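Local coordinates for protein Exo-1,5-alpha-l-arabinofuranobiosidase (Gibberella zeae, PDB 2YDT) that probably hydrolyses alpha-L-arabinofuranosidic linkages, releasing arabinobiose from the ends of 1,5-linked arabinan, and binds an iminosugar inhibitor and an arabinofuranose in its pocket, at residues P26-A31 / N352-S357; A31-L36 / M338-G343; S275-W280 / R325-F330. All blocks are in the same frame, centred on the assembly; numbering follows the deposited sequence.

How the contacts relate
All three contacts are buried joints between blades of a six-bladed beta-propeller, and all meet in the blade of strands 11-17, 354-360, 336-341 and 326-330. Contacts 1 and 2 share Ala31 and set strand 28-35 of the first blade against two neighbouring strands of the last. Contact 3 joins the last blade to the one before, through strand 277-281. Contact 1, though buried, lies farthest from the chain centre, about 14 Å between centres against about 9 and 8 Å for the others. It alone has a direct hydrogen bond across its segments. Contact 2 is sulfur and alkyl packing; contact 3 pairs an aromatic face with aliphatic groups, and contacts 1 and 3 each hold a bridging water.

Contact 1. Residues P26-A31 / N352-S357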
ATOM      1  N   PRO A  26      13.512  -7.868   9.387  1.00  8.47           N
ATOM      2  CA  PRO A  26      14.091  -6.555   9.015  1.00  7.97           C
ATOM      3  C   PRO A  26      13.838  -5.411   9.994  1.00  7.24           C
ATOM      4  O   PRO A  26      14.217  -4.273   9.700  1.00  7.01           O
ATOM      5  CB  PRO A  26      13.403  -6.265   7.685  1.00  7.63           C
ATOM      6  CG  PRO A  26      12.026  -6.800   7.899  1.00  8.23           C
ATOM      7  CD  PRO A  26      12.236  -8.087   8.669  1.00  8.21           C
ATOM      8  N   GLN A  27      13.173  -5.694  11.117  1.00  7.43           N
ATOM      9  CA  GLN A  27      12.975  -4.775  12.245  1.00  6.77           C
ATOM     10  C   GLN A  27      11.768  -3.875  12.036  1.00  6.86           C
ATOM     11  O   GLN A  27      10.867  -3.837  12.865  1.00  6.18           O
ATOM     12  CB  GLN A  27      14.251  -4.010  12.641  1.00  7.02           C
ATOM     13  CG  GLN A  27      15.448  -4.920  12.916  1.00  6.43           C
ATOM     14  CD  GLN A  27      16.629  -4.163  13.457  1.00  8.78           C
ATOM     15  OE1 GLN A  27      17.066  -3.211  12.834  1.00  9.22           O
ATOM     16  NE2 GLN A  27      17.148  -4.559  14.641  1.00  8.48           N
ATOM     17  N   VAL A  28      11.769  -3.145  10.934  1.00  6.26           N
ATOM     18  CA  VAL A  28      10.615  -2.399  10.456  1.00  5.43           C
ATOM     19  C   VAL A  28      10.539  -2.641   8.951  1.00  6.19           C
ATOM     20  O   VAL A  28      11.553  -2.988   8.323  1.00  7.15           O
ATOM     21  CB  VAL A  28      10.704  -0.918  10.775  1.00  5.53           C
ATOM     22  CG1 VAL A  28      10.701  -0.708  12.308  1.00  6.22           C
ATOM     23  CG2 VAL A  28      11.956  -0.238  10.080  1.00  7.46           C
ATOM     24  N   LEU A  29       9.345  -2.462   8.373  1.00  5.49           N
ATOM     25  CA  LEU A  29       9.131  -2.616   6.935  1.00  5.44           C
ATOM     26  C   LEU A  29       7.723  -2.072   6.673  1.00  6.90           C
ATOM     27  O   LEU A  29       6.887  -2.010   7.585  1.00  6.13           O
ATOM     28  CB  LEU A  29       9.212  -4.108   6.536  1.00  5.22           C
ATOM     29  CG  LEU A  29       9.409  -4.410   5.053  1.00  5.78           C
ATOM     30  CD1 LEU A  29      10.856  -4.026   4.594  1.00  6.36           C
ATOM     31  CD2 LEU A  29       9.072  -5.870   4.714  1.00  7.31           C
ATOM     32  N   TYR A  30       7.428  -1.696   5.424  1.00  6.83           N
ATOM     33  CA  TYR A  30       6.012  -1.514   5.019  1.00  6.16           C
ATOM     34  C   TYR A  30       5.366  -0.307   5.656  1.00  6.41           C
ATOM     35  O   TYR A  30       4.369  -0.417   6.379  1.00  5.76           O
ATOM     36  CB  TYR A  30       5.197  -2.816   5.273  1.00  6.55           C
ATOM     37  CG  TYR A  30       4.086  -3.064   4.269  1.00  5.01           C
ATOM     38  CD1 TYR A  30       4.211  -4.067   3.290  1.00  6.41           C
ATOM     39  CD2 TYR A  30       2.894  -2.342   4.316  1.00  5.04           C
ATOM     40  CE1 TYR A  30       3.225  -4.326   2.385  1.00  5.97           C
ATOM     41  CE2 TYR A  30       1.885  -2.588   3.402  1.00  6.27           C
ATOM     42  CZ  TYR A  30       2.037  -3.592   2.454  1.00  6.68           C
ATOM     43  OH  TYR A  30       1.028  -3.852   1.532  1.00  6.77           O
ATOM     44  N   ALA A  31       5.896   0.882   5.370  1.00  6.36           N
ATOM     45  CA  ALA A  31       5.376   2.131   5.921  1.00  5.83           C
ATOM     46  C   ALA A  31       4.125   2.588   5.176  1.00  6.38           C
ATOM     47  O   ALA A  31       4.060   2.497   3.955  1.00  7.36           O
ATOM     48  CB  ALA A  31       6.468   3.256   5.856  1.00  5.75           C
ATOM     49  N   ASN A 352      17.309  -0.686   8.820  1.00  7.88           N
ATOM     50  CA  ASN A 352      16.009  -0.065   8.442  1.00  8.52           C
ATOM     51  C   ASN A 352      15.528   0.894   9.515  1.00  8.56           C
ATOM     52  O   ASN A 352      15.610   0.622  10.734  1.00  9.21           O
ATOM     53  CB  ASN A 352      14.882  -1.069   8.191  1.00  8.03           C
ATOM     54  CG  ASN A 352      15.033  -1.872   6.924  1.00  6.90           C
ATOM     55  OD1 ASN A 352      15.987  -1.696   6.114  1.00  8.07           O
ATOM     56  ND2 ASN A 352      14.075  -2.801   6.722  1.00  7.08           N
ATOM     57  N   THR A 353      14.989   2.031   9.065  1.00  8.82           N
ATOM     58  CA  THR A 353      14.278   2.952   9.931  1.00  7.60           C
ATOM     59  C   THR A 353      13.020   3.373   9.151  1.00  7.27           C
ATOM     60  O   THR A 353      12.967   3.217   7.918  1.00  7.72           O
ATOM     61  CB  THR A 353      15.086   4.224  10.244  1.00  8.30           C
ATOM     62  OG1 THR A 353      15.340   4.931   9.001  1.00  9.60           O
ATOM     63  CG2 THR A 353      16.429   3.837  10.956  1.00  9.70           C
ATOM     64  N   VAL A 354      12.071   3.923   9.874  1.00  7.41           N
ATOM     65  CA  VAL A 354      10.861   4.548   9.269  1.00  7.24           C
ATOM     66  C   VAL A 354      11.168   6.040   9.091  1.00  8.15           C
ATOM     67  O   VAL A 354      11.547   6.710  10.031  1.00  7.96           O
ATOM     68  CB  VAL A 354       9.587   4.348  10.143  1.00  8.00           C
ATOM     69  CG1 VAL A 354       8.346   4.856   9.351  1.00  8.34           C
ATOM     70  CG2 VAL A 354       9.463   2.857  10.578  1.00  8.54           C
ATOM     71  N   SER A 355      11.015   6.553   7.871  1.00  8.66           N
ATOM     72  CA  SER A 355      11.291   7.961   7.655  1.00  8.97           C
ATOM     73  C   SER A 355      10.424   8.511   6.530  1.00  8.42           C
ATOM     74  O   SER A 355       9.749   7.754   5.837  1.00  8.43           O
ATOM     75  CB  SER A 355      12.757   8.167   7.292  1.00  8.75           C
ATOM     76  OG  SER A 355      13.076   7.642   6.006  1.00  8.52           O
ATOM     77  N   ALA A 356      10.441   9.839   6.344  1.00  9.21           N
ATOM     78  CA  ALA A 356       9.639  10.444   5.267  1.00  8.97           C
ATOM     79  C   ALA A 356      10.285  11.738   4.809  1.00  9.37           C
ATOM     80  O   ALA A 356      11.072  12.348   5.544  1.00 10.62           O
ATOM     81  CB  ALA A 356       8.214  10.711   5.712  1.00  9.48           C
ATOM     82  N   SER A 357       9.907  12.142   3.603  1.00 10.30           N
ATOM     83  CA  SER A 357      10.205  13.469   3.070  1.00 10.07           C
ATOM     84  C   SER A 357       8.905  14.072   2.535  1.00 10.82           C
ATOM     85  O   SER A 357       8.014  13.340   2.107  1.00 10.18           O
ATOM     86  CB  SER A 357      11.186  13.346   1.908  1.00 11.05           C
ATOM     87  OG  SER A 357      12.437  12.804   2.287  1.00 10.85           O
TER
HETATM   88  O   HOH W   1      16.691  -3.319  10.082  1.00  8.81           O
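Asn352 and Val28 join the last and first blades of the six-bladed beta-propeller, close to where strand 11-17 from the N-terminus completes the last blade. The polar part rests on the Asn352 amide, whose CG is anti to the carbonyl carbon, beside the backbone N (chi1 -71°). Its ND2 donates to Val28 O at 3.0 Å, with an N-H...O angle of 165°; the acceptor lies close to the amide plane, and the C=O...N angle is 160°, close to linear. ND2 also bonds Ile344 O, so two carbonyls fix the rotation of this buried group. The apolar part centres on Val28, whose CG2 lies 3.6 Å from Asn352 CB, while its CB is 4.0 Å from Val354 CG2. Farther along, Ala31 CB approaches Val354 CG1 at 4.3 Å, and Trp45 of strand 41-47 touches both Val28 and Val354. Leu29 and Tyr30 touch the arabinofuranose, so one strand of the joint also lines the sugar site. A third kind of link runs through water: one molecule donates to Pro26 O at 2.7 Å and to Gln27 OE1 at 2.8 Å, and accepts from Asn352 N at 3.0 Å.

Contact 2. Residues A31-L36 / M338-G343; sequences ARPLEL and MIMGAG
Met340 lays its thioether against the strand holding Ala31 and Pro33. CG is anti to the backbone N (chi1 -172°) and the chain stays extended beyond it, carrying SD over the face of the Arg32-Pro33 peptide. There SD stands 3.5 Å from Arg32 C, almost directly above that atom. The Pro33 ring and the Met340 chain run past one another, pointing opposite ways, with Pro33 CB 3.8 Å from Met340 SD. Met338, with its chain extended as far as SD, brings a second sulfur to the same ring atom: Pro33 CB to Met338 SD is 4.2 Å. Ala31 fills the other end. Its CB lies 3.7 Å from Met340 CG and also touches the carbonyl carbon of Gly341. On the far side of that glycine, Ala342 CB comes within 3.9 Å of Ala31 CB.

The short strand axes pass 6.0 Å apart, their directions 146° apart, roughly antiparallel. No hydrogen bond spans the two segments and the strands belong to separate sheets, so this is packing between blades and not an extension of one sheet. Arg32 turns back along its own strand, NH1 donating to Ala31 O at 3.0 Å from above the carbonyl plane, while NH2 bonds Thr324 OG1.

Strand 28-35 is the first of its blade, hydrogen-bonded to strand 41-47 through Arg32 and Thr44. Strand 336-341 lies between 326-330 and 354-360: Pro33 also reaches Ser326 and Leu328 on the former, whereas Met340 and Ala342 lean on Val354 of the latter.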
ATOM      1  N   ALA A  31       5.896   0.882   5.370  1.00  6.36           N
ATOM      2  CA  ALA A  31       5.376   2.131   5.921  1.00  5.83           C
ATOM      3  C   ALA A  31       4.125   2.588   5.176  1.00  6.38           C
ATOM      4  O   ALA A  31       4.060   2.497   3.955  1.00  7.36           O
ATOM      5  CB  ALA A  31       6.468   3.256   5.856  1.00  5.75           C
ATOM      6  N   ARG A  32       3.179   3.123   5.949  1.00  6.56           N
ATOM      7  CA  ARG A  32       1.931   3.669   5.402  1.00  6.83           C
ATOM      8  C   ARG A  32       1.513   4.934   6.116  1.00  6.82           C
ATOM      9  O   ARG A  32       1.448   4.937   7.368  1.00  7.22           O
ATOM     10  CB  ARG A  32       0.804   2.613   5.485  1.00  6.41           C
ATOM     11  CG  ARG A  32       0.986   1.456   4.511  1.00  6.27           C
ATOM     12  CD  ARG A  32       0.782   1.858   3.080  1.00  6.39           C
ATOM     13  NE  ARG A  32       0.788   0.750   2.143  1.00  6.21           N
ATOM     14  CZ  ARG A  32       1.844   0.303   1.476  1.00  6.84           C
ATOM     15  NH1 ARG A  32       3.051   0.777   1.676  1.00  5.91           N
ATOM     16  NH2 ARG A  32       1.679  -0.632   0.580  1.00  6.87           N
ATOM     17  N   PRO A  33       1.147   5.991   5.341  1.00  7.32           N
ATOM     18  CA  PRO A  33       0.658   7.247   5.929  1.00  7.63           C
ATOM     19  C   PRO A  33      -0.816   7.483   5.664  1.00  7.97           C
ATOM     20  O   PRO A  33      -1.408   6.860   4.788  1.00  9.18           O
ATOM     21  CB  PRO A  33       1.416   8.294   5.124  1.00  7.84           C
ATOM     22  CG  PRO A  33       1.439   7.738   3.772  1.00  7.65           C
ATOM     23  CD  PRO A  33       1.471   6.197   3.922  1.00  7.79           C
ATOM     24  N   LEU A  34      -1.377   8.374   6.456  1.00  8.11           N
ATOM     25  CA  LEU A  34      -2.789   8.793   6.267  1.00  7.91           C
ATOM     26  C   LEU A  34      -2.989  10.236   6.685  1.00  8.05           C
ATOM     27  O   LEU A  34      -2.556  10.632   7.774  1.00  9.63           O
ATOM     28  CB  LEU A  34      -3.709   7.884   7.098  1.00  8.26           C
ATOM     29  CG  LEU A  34      -5.202   8.225   7.117  1.00  8.29           C
ATOM     30  CD1 LEU A  34      -5.807   7.989   5.716  1.00  8.70           C
ATOM     31  CD2 LEU A  34      -6.007   7.454   8.209  1.00  9.53           C
ATOM     32  N   GLU A  35      -3.691  11.009   5.847  1.00  9.33           N
ATOM     33  CA  GLU A  35      -4.118  12.369   6.252  1.00  9.84           C
ATOM     34  C   GLU A  35      -5.585  12.346   6.659  1.00 10.07           C
ATOM     35  O   GLU A  35      -6.432  11.953   5.848  1.00 11.65           O
ATOM     36  CB  GLU A  35      -3.931  13.376   5.117  1.00 10.97           C
ATOM     37  CG  GLU A  35      -4.202  14.823   5.538  1.00 11.28           C
ATOM     38  CD  GLU A  35      -4.044  15.835   4.394  1.00 12.31           C
ATOM     39  OE1 GLU A  35      -4.627  15.587   3.323  1.00 13.79           O
ATOM     40  OE2 GLU A  35      -3.361  16.856   4.599  1.00 17.83           O
ATOM     41  N   LEU A  36      -5.884  12.781   7.877  1.00 10.46           N
ATOM     42  CA  LEU A  36      -7.256  12.905   8.330  1.00 10.57           C
ATOM     43  C   LEU A  36      -7.888  14.199   7.848  1.00 12.88           C
ATOM     44  O   LEU A  36      -7.184  15.103   7.389  1.00 12.58           O
ATOM     45  CB  LEU A  36      -7.323  12.821   9.840  1.00 10.53           C
ATOM     46  CG  LEU A  36      -6.678  11.611  10.517  1.00 10.85           C
ATOM     47  CD1 LEU A  36      -6.987  11.665  12.024  1.00 11.68           C
ATOM     48  CD2 LEU A  36      -7.167  10.311   9.844  1.00  8.92           C
ATOM     49  N   MET A 338       4.104  13.661   0.187  1.00  9.78           N
ATOM     50  CA  MET A 338       4.918  12.920   1.179  1.00  9.89           C
ATOM     51  C   MET A 338       5.315  11.579   0.592  1.00  8.89           C
ATOM     52  O   MET A 338       4.491  10.905  -0.068  1.00  8.82           O
ATOM     53  CB  MET A 338       4.129  12.717   2.484  1.00 10.43           C
ATOM     54  CG  MET A 338       4.802  11.769   3.453  1.00 13.31           C
ATOM     55  SD  MET A 338       3.875  11.649   5.040  1.00 18.86           S
ATOM     56  CE  MET A 338       4.630  12.984   5.772  1.00 13.98           C
ATOM     57  N   ILE A 339       6.575  11.196   0.816  1.00  7.92           N
ATOM     58  CA  ILE A 339       7.143   9.942   0.390  1.00  8.07           C
ATOM     59  C   ILE A 339       7.688   9.277   1.658  1.00  8.51           C
ATOM     60  O   ILE A 339       8.514   9.871   2.377  1.00  8.99           O
ATOM     61  CB  ILE A 339       8.296  10.131  -0.643  1.00  7.54           C
ATOM     62  CG1 ILE A 339       7.852  11.125  -1.724  1.00 10.26           C
ATOM     63  CG2 ILE A 339       8.735   8.771  -1.201  1.00  7.58           C
ATOM     64  CD1 ILE A 339       8.968  11.567  -2.668  1.00 12.41           C
ATOM     65  N   MET A 340       7.178   8.070   1.995  1.00  8.24           N
ATOM     66  CA  MET A 340       7.412   7.444   3.304  1.00  8.27           C
ATOM     67  C   MET A 340       7.895   6.028   3.080  1.00  6.87           C
ATOM     68  O   MET A 340       7.358   5.292   2.250  1.00  7.26           O
ATOM     69  CB  MET A 340       6.114   7.390   4.116  1.00  7.40           C
ATOM     70  CG  MET A 340       6.269   6.925   5.571  1.00  6.95           C
ATOM     71  SD  MET A 340       4.621   6.575   6.243  1.00  9.02           S
ATOM     72  CE  MET A 340       5.035   6.220   7.940  1.00 11.43           C
ATOM     73  N   GLY A 341       8.935   5.628   3.813  1.00  7.19           N
ATOM     74  CA  GLY A 341       9.469   4.286   3.711  1.00  7.65           C
ATOM     75  C   GLY A 341       9.959   3.713   5.005  1.00  7.74           C
ATOM     76  O   GLY A 341      10.185   4.456   5.991  1.00  7.76           O
ATOM     77  N   ALA A 342      10.073   2.378   5.009  1.00  8.09           N
ATOM     78  CA  ALA A 342      10.587   1.666   6.176  1.00  7.61           C
ATOM     79  C   ALA A 342      11.676   0.686   5.787  1.00  8.02           C
ATOM     80  O   ALA A 342      11.842  -0.366   6.397  1.00  8.08           O
ATOM     81  CB  ALA A 342       9.457   1.023   7.010  1.00  7.47           C
ATOM     82  N   GLY A 343      12.467   1.034   4.781  1.00  7.58           N
ATOM     83  CA  GLY A 343      13.644   0.266   4.497  1.00  7.67           C
ATOM     84  C   GLY A 343      13.411  -0.897   3.562  1.00  8.15           C
ATOM     85  O   GLY A 343      12.393  -0.963   2.836  1.00  7.77           O
TER

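Contact 3. Residues S275-W280 / R325-F330; sequences SPYVVW and RSLLTF
Arg325 O and Ser275 O are bridged by a water that donates to both, at 2.7 Å to Arg325 O and 2.9 Å to Ser275 O. No direct hydrogen bond crosses between the segments. The strands 277-280 and 326-330 nevertheless run almost parallel, at 9° with their axes 6.4 Å apart, as fits the innermost strands of two adjacent propeller blades, side by side round the central axis.

Tyr277 and Leu327 bury the most surface. Chi1 of -161° puts Tyr277 CG anti to the backbone N. The ring plane is turned so that one face meets Ser326 CB, which stands 4.0 Å from the ring centroid and 15° off the ring normal, a CH-pi contact. The rim atom Tyr277 CE2 comes within 3.5 Å of Leu327 O. Val279 CG1 lies at the edge of the same ring, in its plane, and is 3.9 Å from Leu327 CB; the valine and leucine side chains cross obliquely. Leu327 in turn extends CD1 to 3.5 Å from Tyr277 O.

Polar groups also have partners outside the two segments: Ser326 OG bonds Ala31 O of the first blade, and the Arg325 guanidinium bonds Ser298 O and Ser293 OG. The backbone N of Ser275 bonds OE1 of Glu228, a residue of the iminosugar pocket, and Ser275 OG bonds Thr324 N.

The joint thus rests on nonpolar contacts, of side chains with each other and with the backbone carbonyls of the facing strand, and on one bridging water, while each strand keeps its regular backbone bonds for its own sheet.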
ATOM      1  N   SER A 275       6.912  -3.730  -5.852  1.00  7.77           N
ATOM      2  CA  SER A 275       6.169  -3.092  -4.776  1.00  6.99           C
ATOM      3  C   SER A 275       5.789  -1.628  -4.986  1.00  7.24           C
ATOM      4  O   SER A 275       6.208  -0.731  -4.217  1.00  6.78           O
ATOM      5  CB  SER A 275       6.924  -3.283  -3.440  1.00  7.79           C
ATOM      6  OG  SER A 275       8.243  -2.753  -3.447  1.00  8.09           O
ATOM      7  N   PRO A 276       4.897  -1.411  -5.964  1.00  5.87           N
ATOM      8  CA  PRO A 276       4.561  -0.042  -6.314  1.00  6.67           C
ATOM      9  C   PRO A 276       3.477   0.576  -5.446  1.00  7.08           C
ATOM     10  O   PRO A 276       2.768  -0.105  -4.715  1.00  7.32           O
ATOM     11  CB  PRO A 276       4.089  -0.166  -7.766  1.00  6.55           C
ATOM     12  CG  PRO A 276       3.530  -1.533  -7.859  1.00  6.99           C
ATOM     13  CD  PRO A 276       4.406  -2.368  -6.963  1.00  7.11           C
ATOM     14  N   TYR A 277       3.347   1.887  -5.549  1.00  6.68           N
ATOM     15  CA  TYR A 277       2.322   2.615  -4.827  1.00  6.95           C
ATOM     16  C   TYR A 277       1.901   3.799  -5.683  1.00  7.54           C
ATOM     17  O   TYR A 277       2.777   4.565  -6.119  1.00  8.43           O
ATOM     18  CB  TYR A 277       2.837   3.106  -3.436  1.00  7.10           C
ATOM     19  CG  TYR A 277       1.713   3.460  -2.465  1.00  7.89           C
ATOM     20  CD1 TYR A 277       1.286   2.564  -1.501  1.00  8.42           C
ATOM     21  CD2 TYR A 277       1.019   4.674  -2.576  1.00  7.94           C
ATOM     22  CE1 TYR A 277       0.239   2.870  -0.688  1.00  7.65           C
ATOM     23  CE2 TYR A 277      -0.044   4.971  -1.781  1.00  9.21           C
ATOM     24  CZ  TYR A 277      -0.418   4.051  -0.811  1.00 10.15           C
ATOM     25  OH  TYR A 277      -1.481   4.314   0.039  1.00  9.85           O
ATOM     26  N   VAL A 278       0.590   3.992  -5.879  1.00  7.21           N
ATOM     27  CA  VAL A 278       0.064   5.085  -6.709  1.00  8.18           C
ATOM     28  C   VAL A 278      -0.798   6.055  -5.923  1.00  8.57           C
ATOM     29  O   VAL A 278      -1.565   5.644  -5.046  1.00  8.68           O
ATOM     30  CB  VAL A 278      -0.742   4.556  -7.939  1.00  7.82           C
ATOM     31  CG1 VAL A 278      -2.049   3.889  -7.582  1.00  6.85           C
ATOM     32  CG2 VAL A 278      -1.045   5.699  -8.933  1.00  7.99           C
ATOM     33  N   VAL A 279      -0.697   7.350  -6.262  1.00  8.31           N
ATOM     34  CA  VAL A 279      -1.673   8.359  -5.839  1.00  8.50           C
ATOM     35  C   VAL A 279      -1.975   9.240  -7.038  1.00  9.04           C
ATOM     36  O   VAL A 279      -1.246   9.203  -8.045  1.00  9.37           O
ATOM     37  CB  VAL A 279      -1.212   9.243  -4.656  1.00  9.36           C
ATOM     38  CG1 VAL A 279      -1.043   8.391  -3.422  1.00  8.96           C
ATOM     39  CG2 VAL A 279       0.102   9.984  -4.987  1.00  9.11           C
ATOM     40  N   TRP A 280      -3.032  10.048  -6.908  1.00  9.63           N
ATOM     41  CA  TRP A 280      -3.321  11.114  -7.862  1.00 10.66           C
ATOM     42  C   TRP A 280      -3.516  12.397  -7.066  1.00 10.79           C
ATOM     43  O   TRP A 280      -4.176  12.419  -6.015  1.00 10.77           O
ATOM     44  CB  TRP A 280      -4.567  10.807  -8.705  1.00 10.22           C
ATOM     45  CG  TRP A 280      -4.980  11.968  -9.620  1.00 12.19           C
ATOM     46  CD1 TRP A 280      -4.494  12.217 -10.848  1.00 13.23           C
ATOM     47  CD2 TRP A 280      -5.884  13.023  -9.311  1.00 12.28           C
ATOM     48  NE1 TRP A 280      -5.086  13.363 -11.373  1.00 12.15           N
ATOM     49  CE2 TRP A 280      -5.919  13.891 -10.437  1.00 13.33           C
ATOM     50  CE3 TRP A 280      -6.659  13.331  -8.207  1.00 12.70           C
ATOM     51  CZ2 TRP A 280      -6.751  15.025 -10.486  1.00 13.28           C
ATOM     52  CZ3 TRP A 280      -7.470  14.490  -8.247  1.00 14.01           C
ATOM     53  CH2 TRP A 280      -7.497  15.308  -9.388  1.00 14.12           C
ATOM     54  N   ARG A 325       7.572   1.589  -0.737  1.00  6.72           N
ATOM     55  CA  ARG A 325       7.608   2.998  -0.394  1.00  6.02           C
ATOM     56  C   ARG A 325       6.275   3.619  -0.785  1.00  6.95           C
ATOM     57  O   ARG A 325       5.787   3.362  -1.905  1.00  7.62           O
ATOM     58  CB  ARG A 325       8.822   3.659  -1.077  1.00  7.24           C
ATOM     59  CG  ARG A 325       9.196   5.017  -0.504  1.00  7.23           C
ATOM     60  CD  ARG A 325      10.378   5.663  -1.258  1.00  7.49           C
ATOM     61  NE  ARG A 325      10.024   5.905  -2.653  1.00  7.99           N
ATOM     62  CZ  ARG A 325      10.768   6.589  -3.503  1.00 11.55           C
ATOM     63  NH1 ARG A 325      11.898   7.145  -3.089  1.00 10.64           N
ATOM     64  NH2 ARG A 325      10.398   6.695  -4.781  1.00 11.11           N
ATOM     65  N   SER A 326       5.685   4.398   0.119  1.00  6.11           N
ATOM     66  CA  SER A 326       4.328   4.888  -0.058  1.00  7.04           C
ATOM     67  C   SER A 326       4.278   6.376  -0.256  1.00  7.38           C
ATOM     68  O   SER A 326       5.281   7.097  -0.043  1.00  8.03           O
ATOM     69  CB  SER A 326       3.439   4.476   1.119  1.00  6.85           C
ATOM     70  OG  SER A 326       3.982   4.842   2.342  1.00  7.65           O
ATOM     71  N   LEU A 327       3.109   6.843  -0.688  1.00  8.07           N
ATOM     72  CA  LEU A 327       2.901   8.249  -1.061  1.00  7.85           C
ATOM     73  C   LEU A 327       1.623   8.805  -0.476  1.00  8.63           C
ATOM     74  O   LEU A 327       0.645   8.077  -0.226  1.00  8.36           O
ATOM     75  CB  LEU A 327       2.812   8.354  -2.589  1.00  7.90           C
ATOM     76  CG  LEU A 327       3.948   7.832  -3.445  1.00  6.87           C
ATOM     77  CD1 LEU A 327       3.551   7.783  -4.990  1.00 10.57           C
ATOM     78  CD2 LEU A 327       5.217   8.668  -3.246  1.00  9.60           C
ATOM     79  N   LEU A 328       1.623  10.113  -0.235  1.00  8.39           N
ATOM     80  CA  LEU A 328       0.478  10.807   0.284  1.00  9.85           C
ATOM     81  C   LEU A 328       0.426  12.207  -0.337  1.00 10.88           C
ATOM     82  O   LEU A 328       1.448  12.900  -0.407  1.00  9.24           O
ATOM     83  CB  LEU A 328       0.597  10.893   1.807  1.00 11.29           C
ATOM     84  CG  LEU A 328      -0.520  11.615   2.509  1.00 11.73           C
ATOM     85  CD1 LEU A 328      -0.796  10.990   3.877  1.00 14.77           C
ATOM     86  CD2 LEU A 328      -0.180  13.138   2.601  1.00 14.17           C
ATOM     87  N   THR A 329      -0.751  12.603  -0.790  0.70 10.95           N
ATOM     88  CA  THR A 329      -0.977  13.978  -1.282  0.70 12.00           C
ATOM     89  C   THR A 329      -1.779  14.765  -0.233  0.70 12.07           C
ATOM     90  O   THR A 329      -2.623  14.197   0.447  0.70 14.04           O
ATOM     91  CB  THR A 329      -1.662  13.952  -2.680  0.70 12.89           C
ATOM     92  OG1 THR A 329      -1.704  15.294  -3.190  0.70 14.48           O
ATOM     93  CG2 THR A 329      -3.084  13.409  -2.575  0.70 15.18           C
ATOM     94  N   PHE A 330      -1.518  16.061  -0.056  1.00 11.78           N
ATOM     95  CA  PHE A 330      -2.139  16.860   0.994  1.00 12.10           C
ATOM     96  C   PHE A 330      -3.339  17.616   0.473  1.00 14.28           C
ATOM     97  O   PHE A 330      -3.236  18.281  -0.569  1.00 13.25           O
ATOM     98  CB  PHE A 330      -1.141  17.890   1.557  1.00 12.85           C
ATOM     99  CG  PHE A 330       0.006  17.283   2.362  1.00 10.80           C
ATOM    100  CD1 PHE A 330      -0.058  17.254   3.741  1.00 14.00           C
ATOM    101  CD2 PHE A 330       1.120  16.739   1.743  1.00 13.55           C
ATOM    102  CE1 PHE A 330       1.010  16.695   4.519  1.00 13.44           C
ATOM    103  CE2 PHE A 330       2.151  16.173   2.510  1.00 12.67           C
ATOM    104  CZ  PHE A 330       2.095  16.183   3.884  1.00 12.59           C
TER
HETATM  105  O   HOH W   2       7.039   2.061  -3.971  1.00  8.41           O